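Local coordinates for protein transport protein HOFQ (PDB 2Y3M) that binds DNA through its extra-membranous domains and, as a competence secretin, probably helps DNA pass the outer membrane during uptake, at the interface of chains A and B. Numbering follows the deposited sequence. Chains: chain A/B, Protein transport protein HOFQ.

Contact 1: the interface of chains A and B. Residues chain A 7, 9, 75, 77; chain B 31, 47.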
loop_
_atom_site.group_PDB
_atom_site.type_symbol
_atom_site.label_atom_id
_atom_site.label_comp_id
_atom_site.label_asym_id
_atom_site.label_seq_id
_atom_site.Cartn_x
_atom_site.Cartn_y
_atom_site.Cartn_z
ATOM N N VAL A 7 -23.645 1.521 12.782
ATOM C CA VAL A 7 -22.216 1.482 12.473
ATOM C C VAL A 7 -21.826 2.534 11.447
ATOM O O VAL A 7 -22.622 2.892 10.576
ATOM C CB VAL A 7 -21.746 0.081 11.945
ATOM C CG1 VAL A 7 -21.789 -0.981 13.048
ATOM C CG2 VAL A 7 -22.542 -0.363 10.701
ATOM N N SER A 9 -19.399 2.973 8.279
ATOM C CA SER A 9 -18.861 2.055 7.287
ATOM C C SER A 9 -18.056 2.789 6.225
ATOM O O SER A 9 -18.402 3.901 5.827
ATOM C CB SER A 9 -19.999 1.285 6.621
ATOM O OG SER A 9 -19.497 0.449 5.601
ATOM N N PHE A 75 -25.332 3.593 9.020
ATOM C CA PHE A 75 -26.572 2.836 8.867
ATOM C C PHE A 75 -26.718 1.785 9.956
ATOM O O PHE A 75 -25.828 1.622 10.793
ATOM C CB PHE A 75 -26.615 2.168 7.487
ATOM C CG PHE A 75 -25.735 0.949 7.365
ATOM C CD1 PHE A 75 -24.345 1.066 7.329
ATOM C CD2 PHE A 75 -26.301 -0.325 7.263
ATOM C CE1 PHE A 75 -23.533 -0.068 7.204
ATOM C CE2 PHE A 75 -25.495 -1.462 7.136
ATOM C CZ PHE A 75 -24.109 -1.331 7.108
ATOM N N LYS A 77 -27.245 -2.251 10.777
ATOM C CA LYS A 77 -27.107 -3.624 10.299
ATOM C C LYS A 77 -28.378 -4.432 10.541
ATOM O O LYS A 77 -29.279 -4.451 9.705
ATOM C CB LYS A 77 -25.930 -4.307 10.993
ATOM C CG LYS A 77 -24.571 -3.684 10.698
ATOM C CD LYS A 77 -23.468 -4.313 11.549
ATOM C CE LYS A 77 -23.174 -5.756 11.143
ATOM N NZ LYS A 77 -22.630 -5.856 9.760
ATOM N N ASN B 31 -15.324 -4.461 12.136
ATOM C CA ASN B 31 -15.739 -5.549 11.257
ATOM C C ASN B 31 -15.123 -5.380 9.859
ATOM O O ASN B 31 -15.058 -4.265 9.336
ATOM C CB ASN B 31 -17.265 -5.643 11.185
ATOM C CG ASN B 31 -17.744 -6.895 10.472
ATOM O OD1 ASN B 31 -17.062 -7.921 10.459
ATOM N ND2 ASN B 31 -18.928 -6.818 9.879
ATOM N N GLU B 47 -16.204 -1.638 9.167
ATOM C CA GLU B 47 -17.318 -1.188 9.990
ATOM C C GLU B 47 -16.891 -0.989 11.429
ATOM O O GLU B 47 -16.254 -1.857 12.015
ATOM C CB GLU B 47 -18.469 -2.191 9.927
ATOM C CG GLU B 47 -19.186 -2.227 8.598
ATOM C CD GLU B 47 -20.063 -3.447 8.441
ATOM O OE1 GLU B 47 -20.131 -4.275 9.375
ATOM O OE2 GLU B 47 -20.687 -3.580 7.372
#
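The carboxylate of B:Glu47 takes nitrogen donors on both of its faces, the ammonium of A:Lys77 from the partner chain on one and the side-chain amide of B:Asn31 on the other. Both converge on OE1, in a salt-bridge cluster beside an antiparallel strand pairing between two secretin domains, whose fold is shared with type I KH domains. NZ of A:Lys77 lies 3.0 Å from OE1 of B:Glu47, on the syn side and 26° out of the carboxylate plane, where it would be expected to stabilise the negative charge. ND2 of B:Asn31 is 2.9 Å from the same OE1 of B:Glu47 and comes in more steeply from above the plane, although the bond stays close to the plane of its own amide. This second-shell amide helps fix the rotation of the carboxylate.

The other flat group is the ring of A:Phe75. CB of A:Ser9 sits at its edge, in plane, and CZ of A:Phe75 is 4.1 Å from OE2 of B:Glu47. Ring and carboxylate are turned 71° apart, and the two side chains cross at nearly a right angle.

B:Glu47 runs extended beyond CG (chi2 165°), over A:Ser9, whose OG is 4.0 Å from CG of B:Glu47. A:Lys77 bends at chi3 and chi4, which swings its ammonium round to meet the glutamate tip to tip.

Contact 2: the interface of chains A and B. Residues chain A 7-10, 72; chain B 46-48, 51, 54.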
loop_
_atom_site.group_PDB
_atom_site.type_symbol
_atom_site.label_atom_id
_atom_site.label_comp_id
_atom_site.label_asym_id
_atom_site.label_seq_id
_atom_site.Cartn_x
_atom_site.Cartn_y
_atom_site.Cartn_z
ATOM N N VAL A 7 -23.645 1.521 12.782
ATOM C CA VAL A 7 -22.216 1.482 12.473
ATOM C C VAL A 7 -21.826 2.534 11.447
ATOM O O VAL A 7 -22.622 2.892 10.576
ATOM C CB VAL A 7 -21.746 0.081 11.945
ATOM C CG1 VAL A 7 -21.789 -0.981 13.048
ATOM C CG2 VAL A 7 -22.542 -0.363 10.701
ATOM N N PHE A 8 -20.598 3.024 11.563
ATOM C CA PHE A 8 -19.962 3.774 10.489
ATOM C C PHE A 8 -19.235 2.788 9.583
ATOM O O PHE A 8 -18.544 1.879 10.060
ATOM C CB PHE A 8 -18.987 4.810 11.040
ATOM C CG PHE A 8 -19.653 5.913 11.820
ATOM C CD1 PHE A 8 -20.102 7.064 11.177
ATOM C CD2 PHE A 8 -19.840 5.796 13.204
ATOM C CE1 PHE A 8 -20.721 8.088 11.892
ATOM C CE2 PHE A 8 -20.457 6.816 13.928
ATOM C CZ PHE A 8 -20.896 7.965 13.274
ATOM N N SER A 9 -19.399 2.973 8.279
ATOM C CA SER A 9 -18.861 2.055 7.287
ATOM C C SER A 9 -18.056 2.789 6.225
ATOM O O SER A 9 -18.402 3.901 5.827
ATOM C CB SER A 9 -19.999 1.285 6.621
ATOM O OG SER A 9 -19.497 0.449 5.601
ATOM N N ILE A 10 -16.984 2.153 5.762
ATOM C CA ILE A 10 -16.174 2.690 4.672
ATOM C C ILE A 10 -15.684 1.553 3.772
ATOM O O ILE A 10 -15.274 0.492 4.255
ATOM C CB ILE A 10 -14.987 3.546 5.202
ATOM C CG1 ILE A 10 -14.368 4.385 4.080
ATOM C CG2 ILE A 10 -13.937 2.669 5.887
ATOM C CD1 ILE A 10 -13.562 5.578 4.585
ATOM N N ILE A 72 -18.290 7.864 3.534
ATOM C CA ILE A 72 -18.652 7.120 4.751
ATOM C C ILE A 72 -20.162 6.918 4.907
ATOM O O ILE A 72 -20.937 7.869 4.896
ATOM C CB ILE A 72 -18.086 7.784 6.034
ATOM C CG1 ILE A 72 -16.602 8.135 5.864
ATOM C CG2 ILE A 72 -18.277 6.864 7.246
ATOM C CD1 ILE A 72 -16.146 9.309 6.705
ATOM N N LEU B 46 -15.084 -1.773 5.823
ATOM C CA LEU B 46 -14.755 -1.645 7.237
ATOM C C LEU B 46 -15.928 -1.064 8.003
ATOM O O LEU B 46 -16.584 -0.135 7.541
ATOM C CB LEU B 46 -13.516 -0.772 7.422
ATOM C CG LEU B 46 -12.251 -1.322 6.771
ATOM C CD1 LEU B 46 -11.248 -0.229 6.608
ATOM C CD2 LEU B 46 -11.681 -2.442 7.612
ATOM N N GLU B 47 -16.204 -1.638 9.167
ATOM C CA GLU B 47 -17.318 -1.188 9.990
ATOM C C GLU B 47 -16.891 -0.989 11.429
ATOM O O GLU B 47 -16.254 -1.857 12.015
ATOM C CB GLU B 47 -18.469 -2.191 9.927
ATOM C CG GLU B 47 -19.186 -2.227 8.598
ATOM C CD GLU B 47 -20.063 -3.447 8.441
ATOM O OE1 GLU B 47 -20.131 -4.275 9.375
ATOM O OE2 GLU B 47 -20.687 -3.580 7.372
ATOM N N ASN B 48 -17.246 0.161 11.990
ATOM C CA ASN B 48 -17.040 0.413 13.414
ATOM C C ASN B 48 -18.153 1.293 13.995
ATOM O O ASN B 48 -18.607 2.228 13.341
ATOM C CB ASN B 48 -15.662 1.036 13.650
ATOM C CG ASN B 48 -15.178 0.862 15.069
ATOM O OD1 ASN B 48 -15.815 1.323 16.018
ATOM N ND2 ASN B 48 -14.035 0.206 15.226
ATOM N N LEU B 51 -16.733 6.362 14.897
ATOM C CA LEU B 51 -16.125 6.965 13.714
ATOM C C LEU B 51 -14.598 7.115 13.813
ATOM O O LEU B 51 -13.888 6.824 12.852
ATOM C CB LEU B 51 -16.772 8.319 13.392
ATOM C CG LEU B 51 -16.326 9.019 12.097
ATOM C CD1 LEU B 51 -16.455 8.099 10.885
ATOM C CD2 LEU B 51 -17.100 10.314 11.875
ATOM N N LEU B 54 -12.950 3.841 13.342
ATOM C CA LEU B 54 -12.972 3.497 11.922
ATOM C C LEU B 54 -11.808 4.168 11.168
ATOM O O LEU B 54 -11.103 3.499 10.408
ATOM C CB LEU B 54 -14.319 3.858 11.281
ATOM C CG LEU B 54 -14.528 3.511 9.793
ATOM C CD1 LEU B 54 -14.606 2.002 9.567
ATOM C CD2 LEU B 54 -15.773 4.189 9.243
#
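A:Phe8 packs against B:Leu51 at the tight end of this antiparallel strand pairing, in which strand 6-14 of chain A runs beside strand 42-48 of chain B. CB of B:Leu51 stands over the centre of the A:Phe8 ring, 3.9 Å from its centroid in a CH-pi contact, and the two side chains cross at about a right angle. CG of A:Phe8 is anti to its own carbonyl carbon (chi1 -66°), which lays the ring against the start of helix 51-63. The carbonyl O of B:Asn48 lies in plane at the ring edge.

Backbone bonds run along the pairing. N of A:Phe8 gives to O of B:Asn48 at 2.8 Å, and N of B:Asn48 returns one to O of A:Phe8 at 2.9 Å. The same exchange joins A:Ile10 and B:Leu46, where N of B:Leu46 meets O of A:Ile10 at 2.8 Å.

B:Leu54 spans the middle, its CD2 3.7 Å from CB of A:Phe8 and its CD1 3.8 Å from CG2 of A:Ile10. Contact is looser at A:Ile72, which slides past B:Leu54 with CG2 and CD2 4.2 Å apart. A:Val7 is also grazed lightly. In the deposited dimer, which may not be the biological one, the pairing extends one subunit's sheet into the other and joins the chains.

Contact 3: the interface of chains A and B. Residues chain A 72, 118, 122, 140; chain B 51, 55.
CD2 of B:Leu51 is the knob of this apolar contact, pressed between helix 117-125 and strand 137-141 of chain A. It lies 3.7 Å from CB of A:Ser118, and CD2 of B:Leu51 is equally 3.7 Å from CZ of A:Phe140. Leucine and phenylalanine reach toward each other tip to tip, so the ring offers its far rim and not a face. Beside them CD1 of A:Ile72 touches CE1 of B:Phe55 at 3.7 Å, the two side chains crossing at about a right angle. The aliphatic stem of A:Lys122 passes farther off, CG of A:Lys122 being 4.3 Å from CD2 of B:Leu51. No nitrogen or oxygen bonds across; the grip is van der Waals contact.

Behind this shell, neighbours within each chain steady the groups. CB of A:Ile72 lies over one face of the A:Phe140 ring, toward its rim. CD1 of B:Leu51 likewise lies over one face of the B:Phe55 ring, toward its rim. CG of B:Leu51 is anti to its backbone N (chi1 -175°), which sends the branched end out toward chain A. The first turns of helix 51-63 of chain B thus nest against strand 67-76 of chain A and against its secretion-system short domain, to which A:Ser118, A:Lys122 and A:Phe140 belong.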
loop_
_atom_site.group_PDB
_atom_site.type_symbol
_atom_site.label_atom_id
_atom_site.label_comp_id
_atom_site.label_asym_id
_atom_site.label_seq_id
_atom_site.Cartn_x
_atom_site.Cartn_y
_atom_site.Cartn_z
ATOM N N ILE A 72 -18.290 7.864 3.534
ATOM C CA ILE A 72 -18.652 7.120 4.751
ATOM C C ILE A 72 -20.162 6.918 4.907
ATOM O O ILE A 72 -20.937 7.869 4.896
ATOM C CB ILE A 72 -18.086 7.784 6.034
ATOM C CG1 ILE A 72 -16.602 8.135 5.864
ATOM C CG2 ILE A 72 -18.277 6.864 7.246
ATOM C CD1 ILE A 72 -16.146 9.309 6.705
ATOM N N SER A 118 -17.617 15.026 9.583
ATOM C CA SER A 118 -17.325 14.040 10.618
ATOM C C SER A 118 -17.532 14.599 12.024
ATOM O O SER A 118 -18.017 13.890 12.908
ATOM C CB SER A 118 -15.911 13.475 10.460
ATOM O OG SER A 118 -14.933 14.497 10.490
ATOM N N LYS A 122 -20.277 13.124 14.619
ATOM C CA LYS A 122 -19.959 12.731 15.997
ATOM C C LYS A 122 -20.922 13.408 16.974
ATOM O O LYS A 122 -21.356 12.815 17.963
ATOM C CB LYS A 122 -18.520 13.107 16.360
ATOM C CG LYS A 122 -17.438 12.238 15.739
ATOM C CD LYS A 122 -16.063 12.749 16.138
ATOM C CE LYS A 122 -14.997 12.252 15.201
ATOM N NZ LYS A 122 -13.655 12.770 15.593
ATOM N N PHE A 140 -21.741 10.525 4.256
ATOM C CA PHE A 140 -21.037 11.786 4.460
ATOM C C PHE A 140 -19.572 11.735 4.046
ATOM O O PHE A 140 -18.983 10.660 3.914
ATOM C CB PHE A 140 -21.213 12.304 5.897
ATOM C CG PHE A 140 -20.542 11.460 6.950
ATOM C CD1 PHE A 140 -21.097 10.250 7.356
ATOM C CD2 PHE A 140 -19.368 11.897 7.560
ATOM C CE1 PHE A 140 -20.486 9.482 8.339
ATOM C CE2 PHE A 140 -18.751 11.140 8.548
ATOM C CZ PHE A 140 -19.309 9.927 8.936
ATOM N N LEU B 51 -16.733 6.362 14.897
ATOM C CA LEU B 51 -16.125 6.965 13.714
ATOM C C LEU B 51 -14.598 7.115 13.813
ATOM O O LEU B 51 -13.888 6.824 12.852
ATOM C CB LEU B 51 -16.772 8.319 13.392
ATOM C CG LEU B 51 -16.326 9.019 12.097
ATOM C CD1 LEU B 51 -16.455 8.099 10.885
ATOM C CD2 LEU B 51 -17.100 10.314 11.875
ATOM N N PHE B 55 -11.606 5.472 11.397
ATOM C CA PHE B 55 -10.518 6.225 10.767
ATOM C C PHE B 55 -9.150 5.618 11.068
ATOM O O PHE B 55 -8.284 5.547 10.186
ATOM C CB PHE B 55 -10.519 7.694 11.205
ATOM C CG PHE B 55 -11.590 8.541 10.557
ATOM C CD1 PHE B 55 -12.001 8.309 9.246
ATOM C CD2 PHE B 55 -12.160 9.602 11.257
ATOM C CE1 PHE B 55 -12.983 9.104 8.653
ATOM C CE2 PHE B 55 -13.136 10.403 10.672
ATOM C CZ PHE B 55 -13.550 10.154 9.367
#

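Contact 4: the interface of chains A and B. Residues chain A 35, 42-45; chain B 11-13.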
loop_
_atom_site.group_PDB
_atom_site.type_symbol
_atom_site.label_atom_id
_atom_site.label_comp_id
_atom_site.label_asym_id
_atom_site.label_seq_id
_atom_site.Cartn_x
_atom_site.Cartn_y
_atom_site.Cartn_z
ATOM N N ASP A 35 4.070 -9.138 -13.958
ATOM C CA ASP A 35 3.655 -10.528 -14.156
ATOM C C ASP A 35 2.220 -10.717 -13.685
ATOM O O ASP A 35 1.887 -10.383 -12.548
ATOM C CB ASP A 35 4.579 -11.497 -13.407
ATOM C CG ASP A 35 5.957 -11.623 -14.048
ATOM O OD1 ASP A 35 6.275 -10.848 -14.991
ATOM O OD2 ASP A 35 6.729 -12.510 -13.600
ATOM N N VAL A 42 -0.011 -10.750 -8.231
ATOM C CA VAL A 42 0.834 -9.963 -9.127
ATOM C C VAL A 42 2.270 -9.830 -8.613
ATOM O O VAL A 42 2.505 -9.769 -7.402
ATOM C CB VAL A 42 0.207 -8.559 -9.412
ATOM C CG1 VAL A 42 -0.183 -7.852 -8.110
ATOM C CG2 VAL A 42 1.134 -7.686 -10.262
ATOM N N SER A 43 3.213 -9.808 -9.556
ATOM C CA SER A 43 4.618 -9.510 -9.290
ATOM C C SER A 43 5.102 -8.359 -10.165
ATOM O O SER A 43 4.677 -8.223 -11.315
ATOM C CB SER A 43 5.491 -10.736 -9.547
ATOM O OG SER A 43 5.333 -11.689 -8.518
ATOM N N LEU A 44 5.992 -7.540 -9.612
ATOM C CA LEU A 44 6.630 -6.464 -10.360
ATOM C C LEU A 44 8.127 -6.722 -10.444
ATOM O O LEU A 44 8.770 -7.005 -9.436
ATOM C CB LEU A 44 6.392 -5.104 -9.694
ATOM C CG LEU A 44 5.001 -4.659 -9.235
ATOM C CD1 LEU A 44 5.098 -3.279 -8.594
ATOM C CD2 LEU A 44 3.989 -4.657 -10.382
ATOM N N GLN A 45 8.679 -6.624 -11.646
ATOM C CA GLN A 45 10.113 -6.749 -11.827
ATOM C C GLN A 45 10.682 -5.390 -12.200
ATOM O O GLN A 45 10.248 -4.785 -13.173
ATOM C CB GLN A 45 10.435 -7.795 -12.889
ATOM C CG GLN A 45 11.870 -8.274 -12.844
ATOM C CD GLN A 45 12.133 -9.432 -13.785
ATOM O OE1 GLN A 45 11.315 -10.345 -13.912
ATOM N NE2 GLN A 45 13.285 -9.404 -14.446
ATOM N N ARG B 11 12.633 -8.255 -7.767
ATOM C CA ARG B 11 11.246 -8.668 -7.882
ATOM C C ARG B 11 10.476 -8.270 -6.625
ATOM O O ARG B 11 10.908 -8.546 -5.506
ATOM C CB ARG B 11 11.169 -10.175 -8.138
ATOM C CG ARG B 11 9.763 -10.720 -8.349
ATOM C CD ARG B 11 9.809 -12.126 -8.937
ATOM N NE ARG B 11 10.229 -12.109 -10.338
ATOM C CZ ARG B 11 9.397 -12.179 -11.374
ATOM N NH1 ARG B 11 8.087 -12.280 -11.176
ATOM N NH2 ARG B 11 9.871 -12.155 -12.611
ATOM N N LEU B 12 9.350 -7.591 -6.824
ATOM C CA LEU B 12 8.431 -7.263 -5.740
ATOM C C LEU B 12 7.185 -8.129 -5.865
ATOM O O LEU B 12 6.472 -8.068 -6.869
ATOM C CB LEU B 12 8.046 -5.774 -5.759
ATOM C CG LEU B 12 9.103 -4.666 -5.609
ATOM C CD1 LEU B 12 8.423 -3.303 -5.498
ATOM C CD2 LEU B 12 10.004 -4.897 -4.407
ATOM N N LYS B 13 6.942 -8.949 -4.850
ATOM C CA LYS B 13 5.754 -9.796 -4.798
ATOM C C LYS B 13 4.740 -9.165 -3.848
ATOM O O LYS B 13 5.128 -8.585 -2.830
ATOM C CB LYS B 13 6.130 -11.209 -4.330
ATOM C CG LYS B 13 5.103 -12.288 -4.687
ATOM C CD LYS B 13 5.468 -13.660 -4.122
ATOM C CE LYS B 13 6.456 -14.407 -5.021
ATOM N NZ LYS B 13 6.534 -15.868 -4.703
#
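B:Arg11 reaches across strand 43-48 of chain A to A:Asp35 in a salt bridge, the two side chains crossing at about a right angle with their flat groups turned 52° apart. NH1 of B:Arg11 donates to OD2 of A:Asp35 at 2.8 Å. OD2 lies at the edge of the guanidinium and in its plane, so the N-H points well at it, whereas the nitrogen stands 54° above the carboxylate plane. NH2 of B:Arg11 adds a weak bond to the same OD2 of A:Asp35 at 3.3 Å.

A:Gln45 crosses the arginine obliquely, its amide turned steeply against the guanidinium. OE1 of A:Gln45 comes within 2.7 Å of NH2 of B:Arg11, but the N-H points elsewhere and no hydrogen bond forms. This oxygen sits out of the guanidinium plane, where its partial charge may help steady the cation.

B:Arg11 leaves the strand with CG anti to the backbone N, then bends at chi3 (-72°), which carries its head over A:Ser43. CB of A:Ser43 lies 3.4 Å from NH1 of B:Arg11.

Beneath the arginine, the backbones of A:Leu44 and B:Leu12 exchange a pair of bonds, with N of B:Leu12 2.7 Å from O of A:Leu44 and N of A:Leu44 2.8 Å from O of B:Leu12. Whether or not this dimer forms in the cell, strand pairing and salt bridge together fasten the two chains here.

Contacts 1, 2 and 3 form one continuous patch. Contacts 1 and 2, with C-alpha centres about 5 Å apart, share A:Val7, A:Ser9 and B:Glu47; contacts 2 and 3, with centres about 7 Å apart, share A:Ile72 and B:Leu51. Contact 4 lies about 32 Å from contact 2, at the other end of the two-fold interface. There the chains exchange roles, and the pairing of strand 6-14 with the partner's strand continues one step further. Each subunit therefore gives and receives a strand, and the deposited dimer is held at two symmetric, well-separated places.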